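PDB 6YUB: adenylyltransferase and sulfurtransferase uba4 from Chaetomium thermophilum, which activates the C-terminal glycine of a ubiquitin-like sulfur carrier by adenylation and then thiolates it, probably serving tRNA wobble-uridine thiolation and molybdenum cofactor biosynthesis. Local coordinates for residues 10-15 and 100-104; 50-55 and 96-101; 143-148 and 288-293; 183-187 and 279-283. Where two conformers were deposited one is given. Numbering follows the deposited sequence.

Interaction 1. Residues 10-15 and 100-104; sequences EEIERY and INPLP
Arg-14 reaches across from helix 9-19 to the C-terminal end of helix 89-100, where its NH1 donates to Ile-100 O at 2.9 Å (N-H...O angle 151°). The acceptor segment turns away from helical geometry at Asn-101 (phi/psi -160/108) and folds into an Asx turn, Leu-103 N donating to Asn-101 OD1 at 3.2 Å. The amide of the same asparagine works outward: Asn-101 ND2 donates to Tyr-15 OH at 3.0 Å and 165°, near the plane of the phenol ring, and also to Ala-54 O. Within helix 9-19, an i to i+4 salt bridge joins Arg-14 NE to Glu-10 OE2 at 3.3 Å; the arginine arm runs t, t and then bends at chi3 (m). Its NH2 bonds Thr-81 of the neighbouring subunit, which places the contact at the dimer interface. In backbone register, the CA atoms of Glu-11 and Leu-103 are 8.5 Å apart and those of Arg-14 and Asn-101 9.1 Å, so side chains fill the gap. Leu-103 (m, t) gives up the most surface, 82 of 305 Å², wedging between Glu-10, Glu-11 and Arg-14: Leu-103 CD1 lies 3.9 Å from Glu-11 CG and 4.0 Å from Arg-14 CD. Over one face of the guanidinium lie Asn-101 OD1 and Pro-102 CD, the latter 3.7 Å from Arg-14 NH2.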
loop_
_atom_site.group_PDB
_atom_site.type_symbol
_atom_site.label_atom_id
_atom_site.label_comp_id
_atom_site.label_asym_id
_atom_site.label_seq_id
_atom_site.Cartn_x
_atom_site.Cartn_y
_atom_site.Cartn_z
ATOM N N GLU B 10 13.694 23.178 -20.916
ATOM C CA GLU B 10 13.949 21.764 -20.487
ATOM C C GLU B 10 12.915 21.347 -19.420
ATOM O O GLU B 10 12.462 20.238 -19.365
ATOM C CB GLU B 10 15.418 21.395 -19.976
ATOM C CG GLU B 10 15.605 20.721 -18.582
ATOM C CD GLU B 10 16.363 19.312 -18.523
ATOM O OE1 GLU B 10 17.570 19.247 -18.268
ATOM O OE2 GLU B 10 15.787 18.220 -18.691
ATOM N N GLU B 11 12.642 22.253 -18.503
ATOM C CA GLU B 11 11.653 21.963 -17.399
ATOM C C GLU B 11 10.199 21.749 -17.980
ATOM O O GLU B 11 9.482 20.900 -17.566
ATOM C CB GLU B 11 11.645 22.999 -16.235
ATOM C CG GLU B 11 13.057 23.326 -15.728
ATOM C CD GLU B 11 13.108 24.547 -14.780
ATOM O OE1 GLU B 11 12.677 25.634 -15.169
ATOM O OE2 GLU B 11 13.577 24.482 -13.627
ATOM N N ILE B 12 9.795 22.550 -18.953
ATOM C CA ILE B 12 8.497 22.375 -19.602
ATOM C C ILE B 12 8.359 20.957 -20.147
ATOM O O ILE B 12 7.350 20.283 -19.925
ATOM C CB ILE B 12 8.308 23.426 -20.713
ATOM C CG1 ILE B 12 8.080 24.806 -20.089
ATOM C CG2 ILE B 12 7.156 23.033 -21.631
ATOM C CD1 ILE B 12 8.288 25.959 -21.052
ATOM N N GLU B 13 9.381 20.479 -20.857
ATOM C CA GLU B 13 9.335 19.125 -21.399
ATOM C C GLU B 13 9.378 18.081 -20.293
ATOM O O GLU B 13 8.625 17.102 -20.324
ATOM C CB GLU B 13 10.495 18.914 -22.379
ATOM C CG GLU B 13 10.722 17.466 -22.807
ATOM C CD GLU B 13 11.826 17.336 -23.852
ATOM O OE1 GLU B 13 12.227 18.379 -24.409
ATOM O OE2 GLU B 13 12.286 16.199 -24.119
ATOM N N ARG B 14 10.255 18.269 -19.309
ATOM C CA ARG B 14 10.434 17.265 -18.266
ATOM C C ARG B 14 9.184 17.100 -17.409
ATOM O O ARG B 14 8.878 15.979 -16.983
ATOM C CB ARG B 14 11.646 17.637 -17.399
ATOM C CG ARG B 14 11.993 16.632 -16.318
ATOM C CD ARG B 14 13.291 17.008 -15.596
ATOM N NE ARG B 14 14.473 16.476 -16.262
ATOM C CZ ARG B 14 14.989 15.271 -16.025
ATOM N NH1 ARG B 14 14.432 14.464 -15.129
ATOM N NH2 ARG B 14 16.065 14.874 -16.681
ATOM N N TYR B 15 8.442 18.182 -17.169
ATOM C CA TYR B 15 7.300 18.163 -16.262
ATOM C C TYR B 15 5.959 18.300 -16.979
ATOM O O TYR B 15 4.935 18.517 -16.320
ATOM C CB TYR B 15 7.433 19.285 -15.228
ATOM C CG TYR B 15 8.735 19.266 -14.455
ATOM C CD1 TYR B 15 9.186 18.100 -13.860
ATOM C CD2 TYR B 15 9.511 20.405 -14.339
ATOM C CE1 TYR B 15 10.375 18.072 -13.158
ATOM C CE2 TYR B 15 10.709 20.390 -13.637
ATOM C CZ TYR B 15 11.131 19.216 -13.052
ATOM O OH TYR B 15 12.314 19.181 -12.357
ATOM N N ILE B 100 17.896 10.298 -11.921
ATOM C CA ILE B 100 16.486 10.520 -12.214
ATOM C C ILE B 100 16.268 11.933 -12.737
ATOM O O ILE B 100 15.536 12.152 -13.713
ATOM C CB ILE B 100 15.635 10.257 -10.957
ATOM C CG1 ILE B 100 15.706 8.781 -10.563
ATOM C CG2 ILE B 100 14.188 10.703 -11.187
ATOM C CD1 ILE B 100 15.048 8.482 -9.230
ATOM N N ASN B 101 16.885 12.913 -12.083
ATOM C CA ASN B 101 16.648 14.318 -12.380
ATOM C C ASN B 101 17.808 15.151 -11.848
ATOM O O ASN B 101 17.946 15.313 -10.627
ATOM C CB ASN B 101 15.330 14.775 -11.755
ATOM C CG ASN B 101 14.891 16.131 -12.251
ATOM O OD1 ASN B 101 15.635 16.821 -12.957
ATOM N ND2 ASN B 101 13.678 16.531 -11.882
ATOM N N PRO B 102 18.672 15.677 -12.719
ATOM C CA PRO B 102 19.807 16.486 -12.253
ATOM C C PRO B 102 19.502 17.960 -12.030
ATOM O O PRO B 102 20.422 18.712 -11.695
ATOM C CB PRO B 102 20.824 16.317 -13.397
ATOM C CG PRO B 102 19.964 16.192 -14.625
ATOM C CD PRO B 102 18.714 15.448 -14.181
ATOM N N LEU B 103 18.260 18.395 -12.202
ATOM C CA LEU B 103 17.940 19.810 -12.078
ATOM C C LEU B 103 17.802 20.257 -10.622
ATOM O O LEU B 103 18.177 21.391 -10.295
ATOM C CB LEU B 103 16.655 20.129 -12.851
ATOM C CG LEU B 103 16.691 19.810 -14.343
ATOM C CD1 LEU B 103 15.462 20.357 -15.047
ATOM C CD2 LEU B 103 17.956 20.356 -14.997
ATOM N N PRO B 104 17.281 19.427 -9.721
ATOM C CA PRO B 104 17.170 19.855 -8.320
ATOM C C PRO B 104 18.530 19.928 -7.642
ATOM O O PRO B 104 19.501 19.292 -8.052
ATOM C CB PRO B 104 16.293 18.773 -7.673
ATOM C CG PRO B 104 15.671 18.026 -8.800
ATOM C CD PRO B 104 16.645 18.114 -9.939
#

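Interaction 2. Residues 50-55 and 96-101; sequences AQYLAG and HLIEIN
Two neighbouring helices of the Rossmann-like ThiF fold pack side by side here: helix 46-56, which follows the glycine-rich turn after strand 36-40, and helix 89-100, which leads into strand 105-109. The chain is the N-terminal, ThiF-type adenylyltransferase part of the enzyme, without its rhodanese domain. The segment axes approach to 9.0 Å and run roughly parallel, crossing at -32°, as expected for successive beta-alpha-beta crossovers on one side of a parallel sheet. Register is set by Gln-51 opposite Leu-97 (CA to CA 6.0 Å) and Gly-55 opposite Asn-101 (5.8 Å). Two hydrogen bonds brace the interface near its ends. His-96 NE2 donates to Gln-51 OE1 at 2.8 Å, the acceptor lying near the plane of the imidazole; Gln-51 takes m, t to bring its amide there. Toward the C-termini, where the backbone has left helix 89-100, Asn-101 ND2 donates to Ala-54 O at 2.9 Å. Apolar packing fills the space between. Leu-97 (m, t) inserts CD2 against small residues, 3.7 Å from Ala-50 CB and 3.9 Å from Ala-54 CB, while Ile-100 CD1 meets Gln-51 CG at 3.8 Å. All touching residues are buried, partly by the second subunit: His-96 stacks on His-95 of that chain, and Gln-51 OE1 also accepts from its Gln-50. The backbones come close at Gly-55, where Gly-55 CA lies 3.8 Å from Ile-100 CG2.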
loop_
_atom_site.group_PDB
_atom_site.type_symbol
_atom_site.label_atom_id
_atom_site.label_comp_id
_atom_site.label_asym_id
_atom_site.label_seq_id
_atom_site.Cartn_x
_atom_site.Cartn_y
_atom_site.Cartn_z
ATOM N N ALA B 50 12.507 9.984 -1.667
ATOM C CA ALA B 50 13.426 10.829 -2.423
ATOM C C ALA B 50 13.241 10.651 -3.925
ATOM O O ALA B 50 13.212 11.636 -4.672
ATOM C CB ALA B 50 14.873 10.521 -2.024
ATOM N N GLN B 51 13.089 9.406 -4.382
ATOM C CA GLN B 51 12.993 9.150 -5.817
ATOM C C GLN B 51 11.856 9.943 -6.449
ATOM O O GLN B 51 12.023 10.550 -7.511
ATOM C CB GLN B 51 12.804 7.652 -6.073
ATOM C CG GLN B 51 14.084 6.830 -5.950
ATOM C CD GLN B 51 13.853 5.354 -6.222
ATOM O OE1 GLN B 51 14.253 4.831 -7.264
ATOM N NE2 GLN B 51 13.199 4.676 -5.287
ATOM N N TYR B 52 10.685 9.953 -5.807
ATOM C CA TYR B 52 9.509 10.558 -6.425
ATOM C C TYR B 52 9.457 12.064 -6.225
ATOM O O TYR B 52 8.865 12.768 -7.053
ATOM C CB TYR B 52 8.250 9.879 -5.885
ATOM C CG TYR B 52 8.059 8.499 -6.470
ATOM C CD1 TYR B 52 7.408 8.326 -7.691
ATOM C CD2 TYR B 52 8.556 7.376 -5.828
ATOM C CE1 TYR B 52 7.242 7.070 -8.239
ATOM C CE2 TYR B 52 8.396 6.117 -6.369
ATOM C CZ TYR B 52 7.741 5.969 -7.576
ATOM O OH TYR B 52 7.584 4.714 -8.110
ATOM N N LEU B 53 10.069 12.584 -5.158
ATOM C CA LEU B 53 10.236 14.031 -5.048
ATOM C C LEU B 53 11.281 14.542 -6.041
ATOM O O LEU B 53 11.149 15.652 -6.574
ATOM C CB LEU B 53 10.626 14.409 -3.619
ATOM C CG LEU B 53 9.570 14.148 -2.541
ATOM C CD1 LEU B 53 10.135 14.394 -1.147
ATOM C CD2 LEU B 53 8.339 15.012 -2.768
ATOM N N ALA B 54 12.320 13.752 -6.309
ATOM C CA ALA B 54 13.306 14.145 -7.315
ATOM C C ALA B 54 12.680 14.184 -8.704
ATOM O O ALA B 54 12.775 15.193 -9.414
ATOM C CB ALA B 54 14.497 13.186 -7.287
ATOM N N GLY B 55 12.022 13.095 -9.106
ATOM C CA GLY B 55 11.383 13.070 -10.413
ATOM C C GLY B 55 10.383 14.192 -10.607
ATOM O O GLY B 55 10.274 14.749 -11.701
ATOM N N HIS B 96 21.666 8.183 -7.388
ATOM C CA HIS B 96 20.510 7.723 -8.151
ATOM C C HIS B 96 19.519 8.853 -8.402
ATOM O O HIS B 96 18.894 8.907 -9.465
ATOM C CB HIS B 96 19.831 6.568 -7.414
ATOM C CG HIS B 96 18.600 6.053 -8.094
ATOM N ND1 HIS B 96 18.609 5.566 -9.384
ATOM C CD2 HIS B 96 17.322 5.943 -7.657
ATOM C CE1 HIS B 96 17.387 5.180 -9.713
ATOM N NE2 HIS B 96 16.591 5.394 -8.682
ATOM N N LEU B 97 19.356 9.762 -7.442
ATOM C CA LEU B 97 18.476 10.905 -7.664
ATOM C C LEU B 97 18.983 11.761 -8.817
ATOM O O LEU B 97 18.203 12.196 -9.668
ATOM C CB LEU B 97 18.357 11.739 -6.388
ATOM C CG LEU B 97 17.812 11.018 -5.155
ATOM C CD1 LEU B 97 17.759 11.972 -3.962
ATOM C CD2 LEU B 97 16.441 10.417 -5.411
ATOM N N ILE B 98 20.293 12.017 -8.858
ATOM C CA ILE B 98 20.869 12.783 -9.959
ATOM C C ILE B 98 20.605 12.086 -11.288
ATOM O O ILE B 98 20.374 12.740 -12.310
ATOM C CB ILE B 98 22.372 13.009 -9.716
ATOM C CG1 ILE B 98 22.561 14.034 -8.589
ATOM C CG2 ILE B 98 23.066 13.464 -10.995
ATOM C CD1 ILE B 98 23.969 14.109 -8.056
ATOM N N GLU B 99 20.622 10.750 -11.294
ATOM C CA GLU B 99 20.254 10.017 -12.498
ATOM C C GLU B 99 18.815 10.306 -12.898
ATOM O O GLU B 99 18.524 10.539 -14.079
ATOM C CB GLU B 99 20.450 8.517 -12.284
ATOM C CG GLU B 99 21.905 8.075 -12.216
ATOM C CD GLU B 99 22.044 6.567 -12.094
ATOM O OE1 GLU B 99 21.193 5.942 -11.432
ATOM O OE2 GLU B 99 22.999 6.005 -12.673
ATOM N N ILE B 100 17.896 10.298 -11.921
ATOM C CA ILE B 100 16.486 10.520 -12.214
ATOM C C ILE B 100 16.268 11.933 -12.737
ATOM O O ILE B 100 15.536 12.152 -13.713
ATOM C CB ILE B 100 15.635 10.257 -10.957
ATOM C CG1 ILE B 100 15.706 8.781 -10.563
ATOM C CG2 ILE B 100 14.188 10.703 -11.187
ATOM C CD1 ILE B 100 15.048 8.482 -9.230
ATOM N N ASN B 101 16.885 12.913 -12.083
ATOM C CA ASN B 101 16.648 14.318 -12.380
ATOM C C ASN B 101 17.808 15.151 -11.848
ATOM O O ASN B 101 17.946 15.313 -10.627
ATOM C CB ASN B 101 15.330 14.775 -11.755
ATOM C CG ASN B 101 14.891 16.131 -12.251
ATOM O OD1 ASN B 101 15.635 16.821 -12.957
ATOM N ND2 ASN B 101 13.678 16.531 -11.882
#

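Interaction 3. Residues 143-148 and 288-293; sequences DVCVLL and LTLDGI
Leu-147 is the bump of this apolar contact. Pointing straight at the partner from helix 135-148 in the m, t rotamer, it drops into a hollow formed where residues 288-293 turn from loop into helix. The hollow is lined by Leu-288 (Leu-147 CD1 to Leu-288 CG 4.0 Å), by the backbone at the start of the helix (Leu-147 CD1 to Leu-290 N 3.6 Å), and by the ends of Leu-290 and Ile-293, whose CD2 and CD1 atoms lie 3.6 and 3.8 Å from Leu-147 CD1. Leu-147 and Leu-290 have CA atoms 7.1 Å apart. The helix start that forms the hollow is N-capped: Thr-289, its CA-to-CB bond directed away, accepts from Gly-292 N with OG1 at 3.0 Å. Further contacts flank the leucine. Leu-148 CD2 meets Leu-290 CD1 at 3.9 Å, and Ile-293 CD1 slips between Val-144 CG2 (4.2 Å) and Asp-143 CB (4.0 Å), while Leu-288 CD2 covers Asp-143 CB at 3.8 Å. The contact thus docks the short helix 290-294 onto helix 135-148, the helix between strands 127-130 and 152-158, with helix 118-122 packed against Val-144 and Asp-143 turned to Arg-186 and Tyr-300.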
loop_
_atom_site.group_PDB
_atom_site.type_symbol
_atom_site.label_atom_id
_atom_site.label_comp_id
_atom_site.label_asym_id
_atom_site.label_seq_id
_atom_site.Cartn_x
_atom_site.Cartn_y
_atom_site.Cartn_z
ATOM N N ASP B 143 8.975 17.165 18.228
ATOM C CA ASP B 143 9.216 18.283 19.134
ATOM C C ASP B 143 9.821 19.472 18.398
ATOM O O ASP B 143 9.314 20.598 18.488
ATOM C CB ASP B 143 10.120 17.828 20.281
ATOM C CG ASP B 143 9.421 16.860 21.222
ATOM O OD1 ASP B 143 8.189 16.673 21.077
ATOM O OD2 ASP B 143 10.095 16.284 22.101
ATOM N N VAL B 144 10.897 19.236 17.639
ATOM C CA VAL B 144 11.583 20.328 16.959
ATOM C C VAL B 144 10.676 20.971 15.916
ATOM O O VAL B 144 10.663 22.199 15.755
ATOM C CB VAL B 144 12.895 19.814 16.334
ATOM C CG1 VAL B 144 13.520 20.873 15.442
ATOM C CG2 VAL B 144 13.864 19.384 17.425
ATOM N N CYS B 145 9.906 20.161 15.188
ATOM C CA CYS B 145 8.969 20.716 14.218
ATOM C C CYS B 145 7.947 21.621 14.893
ATOM O O CYS B 145 7.599 22.684 14.365
ATOM C CB CYS B 145 8.273 19.585 13.462
ATOM S SG CYS B 145 9.341 18.803 12.235
ATOM N N VAL B 146 7.448 21.215 16.064
ATOM C CA VAL B 146 6.522 22.065 16.800
ATOM C C VAL B 146 7.187 23.379 17.173
ATOM O O VAL B 146 6.597 24.458 17.013
ATOM C CB VAL B 146 5.996 21.318 18.043
ATOM C CG1 VAL B 146 5.411 22.302 19.043
ATOM C CG2 VAL B 146 4.965 20.279 17.629
ATOM N N LEU B 147 8.427 23.320 17.666
ATOM C CA LEU B 147 9.077 24.527 18.154
ATOM C C LEU B 147 9.479 25.457 17.017
ATOM O O LEU B 147 9.452 26.682 17.185
ATOM C CB LEU B 147 10.299 24.161 18.995
ATOM C CG LEU B 147 10.033 23.432 20.310
ATOM C CD1 LEU B 147 11.345 23.082 20.998
ATOM C CD2 LEU B 147 9.154 24.265 21.231
ATOM N N LEU B 148 9.851 24.906 15.858
ATOM C CA LEU B 148 10.267 25.714 14.723
ATOM C C LEU B 148 9.151 25.929 13.708
ATOM O O LEU B 148 9.401 26.492 12.637
ATOM C CB LEU B 148 11.484 25.076 14.039
ATOM C CG LEU B 148 12.767 25.020 14.875
ATOM C CD1 LEU B 148 13.876 24.318 14.108
ATOM C CD2 LEU B 148 13.207 26.419 15.299
ATOM N N LEU B 288 8.693 22.616 27.164
ATOM C CA LEU B 288 9.663 22.169 26.175
ATOM C C LEU B 288 10.251 23.375 25.455
ATOM O O LEU B 288 9.522 24.283 25.042
ATOM C CB LEU B 288 8.996 21.223 25.180
ATOM C CG LEU B 288 9.736 20.897 23.883
ATOM C CD1 LEU B 288 10.955 20.032 24.146
ATOM C CD2 LEU B 288 8.791 20.219 22.894
ATOM N N THR B 289 11.575 23.385 25.306
ATOM C CA THR B 289 12.266 24.489 24.662
ATOM C C THR B 289 13.404 23.947 23.809
ATOM O O THR B 289 13.858 22.816 23.991
ATOM C CB THR B 289 12.822 25.494 25.686
ATOM O OG1 THR B 289 13.877 24.879 26.438
ATOM C CG2 THR B 289 11.729 25.958 26.642
ATOM N N LEU B 290 13.866 24.779 22.873
ATOM C CA LEU B 290 15.010 24.405 22.045
ATOM C C LEU B 290 16.276 24.271 22.883
ATOM O O LEU B 290 17.085 23.364 22.652
ATOM C CB LEU B 290 15.206 25.433 20.934
ATOM C CG LEU B 290 14.088 25.480 19.888
ATOM C CD1 LEU B 290 14.165 26.751 19.061
ATOM C CD2 LEU B 290 14.149 24.253 18.993
ATOM N N ASP B 291 16.459 25.159 23.870
ATOM C CA ASP B 291 17.599 25.041 24.772
ATOM C C ASP B 291 17.555 23.727 25.541
ATOM O O ASP B 291 18.582 23.055 25.700
ATOM C CB ASP B 291 17.628 26.218 25.749
ATOM C CG ASP B 291 17.957 27.531 25.070
ATOM O OD1 ASP B 291 18.614 27.508 24.003
ATOM O OD2 ASP B 291 17.562 28.587 25.607
ATOM N N GLY B 292 16.375 23.345 26.034
ATOM C CA GLY B 292 16.268 22.100 26.773
ATOM C C GLY B 292 16.652 20.898 25.934
ATOM O O GLY B 292 17.419 20.035 26.371
ATOM N N ILE B 293 16.121 20.824 24.714
ATOM C CA ILE B 293 16.416 19.690 23.842
ATOM C C ILE B 293 17.918 19.563 23.625
ATOM O O ILE B 293 18.478 18.461 23.686
ATOM C CB ILE B 293 15.659 19.829 22.506
ATOM C CG1 ILE B 293 14.170 19.542 22.722
ATOM C CG2 ILE B 293 16.255 18.899 21.458
ATOM C CD1 ILE B 293 13.291 19.890 21.533
#

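Interaction 4. Residues 183-187 and 279-283; sequences PCYRC and CFACG. With ZN (zinc ion), chain E.
Two sulfurs of this zinc site come unusually close: Cys-187 SG and Cys-282 SG are 3.1 Å apart, against 3.8 Å for Cys-184 SG to Cys-279 SG and 3.9 Å for Cys-184 SG to Cys-282 SG. The pair is not a disulfide here, although the same two cysteines are joined in another structure of this protein. Two CxxC motifs make a Cys4 site, with zinc 2.3 Å from Cys-184 SG, Cys-187 SG and Cys-279 SG and 2.2 Å from Cys-282 SG. In the conformer given, the SG-Zn-SG angle for Cys-187 and Cys-282 is near 90°, well below the tetrahedral value. Within each half, backbone NH groups donate to cysteine sulfurs. Cys-184, the N-cap of helix 185-188, forms a capping box: Cys-187 N donates to Cys-184 SG (3.6 Å) and Cys-184 N to Cys-187 SG (3.5 Å). In the irregular segment 279-283, Cys-279 SG accepts from Ala-281 N at 3.3 Å and Cys-282 N at 3.4 Å. CA pairs fall at 5.9 Å (Cys-187, Cys-279) and 6.9 Å (Cys-184, Cys-282). Such a zinc is structural in MoeB-type relatives, and here it ties together segments 92 residues apart. Outside the metal shell, Arg-186, salt-bridged to Asp-143, runs past Ala-281 and turns one guanidinium face to Phe-280, Arg-186 CZ lying 3.6 Å from Phe-280 CD2.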
loop_
_atom_site.group_PDB
_atom_site.type_symbol
_atom_site.label_atom_id
_atom_site.label_comp_id
_atom_site.label_asym_id
_atom_site.label_seq_id
_atom_site.Cartn_x
_atom_site.Cartn_y
_atom_site.Cartn_z
ATOM N N PRO B 183 -2.436 18.256 15.437
ATOM C CA PRO B 183 -1.688 17.625 16.528
ATOM C C PRO B 183 -0.211 17.479 16.202
ATOM O O PRO B 183 0.222 17.585 15.051
ATOM C CB PRO B 183 -2.352 16.248 16.652
ATOM C CG PRO B 183 -2.789 15.938 15.251
ATOM C CD PRO B 183 -3.176 17.270 14.626
ATOM N N CYS B 184 0.567 17.238 17.258
ATOM C CA CYS B 184 1.942 16.791 17.117
ATOM C C CYS B 184 1.989 15.282 17.376
ATOM O O CYS B 184 0.971 14.646 17.673
ATOM C CB CYS B 184 2.860 17.555 18.069
ATOM S SG CYS B 184 3.116 16.745 19.639
ATOM N N TYR B 185 3.186 14.700 17.268
ATOM C CA TYR B 185 3.305 13.253 17.431
ATOM C C TYR B 185 2.964 12.817 18.854
ATOM O O TYR B 185 2.450 11.709 19.053
ATOM C CB TYR B 185 4.714 12.792 17.048
ATOM C CG TYR B 185 4.852 11.290 16.897
ATOM C CD1 TYR B 185 4.443 10.647 15.735
ATOM C CD2 TYR B 185 5.397 10.517 17.912
ATOM C CE1 TYR B 185 4.568 9.272 15.591
ATOM C CE2 TYR B 185 5.527 9.144 17.779
ATOM C CZ TYR B 185 5.110 8.528 16.619
ATOM O OH TYR B 185 5.237 7.163 16.485
ATOM N N ARG B 186 3.241 13.660 19.852
ATOM C CA ARG B 186 2.875 13.318 21.221
ATOM C C ARG B 186 1.363 13.382 21.415
ATOM O O ARG B 186 0.790 12.560 22.139
ATOM C CB ARG B 186 3.575 14.251 22.206
ATOM C CG ARG B 186 5.059 13.981 22.381
ATOM C CD ARG B 186 5.690 15.016 23.299
ATOM N NE ARG B 186 7.147 14.951 23.280
ATOM C CZ ARG B 186 7.878 14.169 24.070
ATOM N NH1 ARG B 186 7.295 13.373 24.956
ATOM N NH2 ARG B 186 9.197 14.187 23.971
ATOM N N CYS B 187 0.701 14.355 20.780
ATOM C CA CYS B 187 -0.752 14.432 20.851
ATOM C C CYS B 187 -1.401 13.109 20.465
ATOM O O CYS B 187 -2.469 12.763 20.983
ATOM C CB CYS B 187 -1.274 15.539 19.931
ATOM S SG CYS B 187 -0.905 17.225 20.435
ATOM N N CYS B 279 -0.768 18.734 26.020
ATOM C CA CYS B 279 0.330 18.001 25.405
ATOM C C CYS B 279 1.663 18.501 25.943
ATOM O O CYS B 279 1.904 19.709 26.008
ATOM C CB CYS B 279 0.298 18.144 23.887
ATOM S SG CYS B 279 1.817 17.542 23.106
ATOM N N PHE B 280 2.535 17.560 26.312
ATOM C CA PHE B 280 3.845 17.912 26.850
ATOM C C PHE B 280 4.583 18.899 25.954
ATOM O O PHE B 280 5.286 19.788 26.450
ATOM C CB PHE B 280 4.677 16.638 27.043
ATOM C CG PHE B 280 6.119 16.894 27.385
ATOM C CD1 PHE B 280 6.496 17.166 28.685
ATOM C CD2 PHE B 280 7.095 16.843 26.404
ATOM C CE1 PHE B 280 7.823 17.397 29.004
ATOM C CE2 PHE B 280 8.428 17.078 26.719
ATOM C CZ PHE B 280 8.785 17.354 28.019
ATOM N N ALA B 281 4.424 18.770 24.634
ATOM C CA ALA B 281 5.222 19.530 23.681
ATOM C C ALA B 281 4.500 20.752 23.124
ATOM O O ALA B 281 5.059 21.854 23.139
ATOM C CB ALA B 281 5.655 18.616 22.523
ATOM N N CYS B 282 3.277 20.580 22.612
ATOM C CA CYS B 282 2.560 21.664 21.955
ATOM C C CYS B 282 1.396 22.201 22.776
ATOM O O CYS B 282 0.734 23.147 22.339
ATOM C CB CYS B 282 2.050 21.202 20.580
ATOM S SG CYS B 282 0.926 19.772 20.594
ATOM N N GLY B 283 1.141 21.646 23.955
ATOM C CA GLY B 283 -0.007 22.031 24.743
ATOM C C GLY B 283 0.199 23.316 25.519
ATOM O O GLY B 283 1.232 23.981 25.439
HETATM ZN ZN ZN E . 1.342 17.619 20.820
#

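Overall arrangement
The four contacts form two clusters on opposite sides of the chain's centre. Interactions 1 and 2, centres 10 Å apart, share Ile-100 and Asn-101, so the end of helix 89-100 is gripped by two helices at once; Tyr-15 CE1 also touches Gly-55 O at 3.6 Å. Interactions 3 and 4, centres 11 Å apart, are joined by a salt bridge between Asp-143 OD2 and Arg-186 NH2 (2.9 Å), and the side chain of Asp-143 lies about 7 Å from the zinc. Centres in different clusters are 31 to 39 Å apart. Interaction 2 lies nearer the predicted ATP site, the Gln-51 side chain being about 9 Å from Gly-44; the predicted catalytic Cys-201 falls in unmodelled residues 191-204.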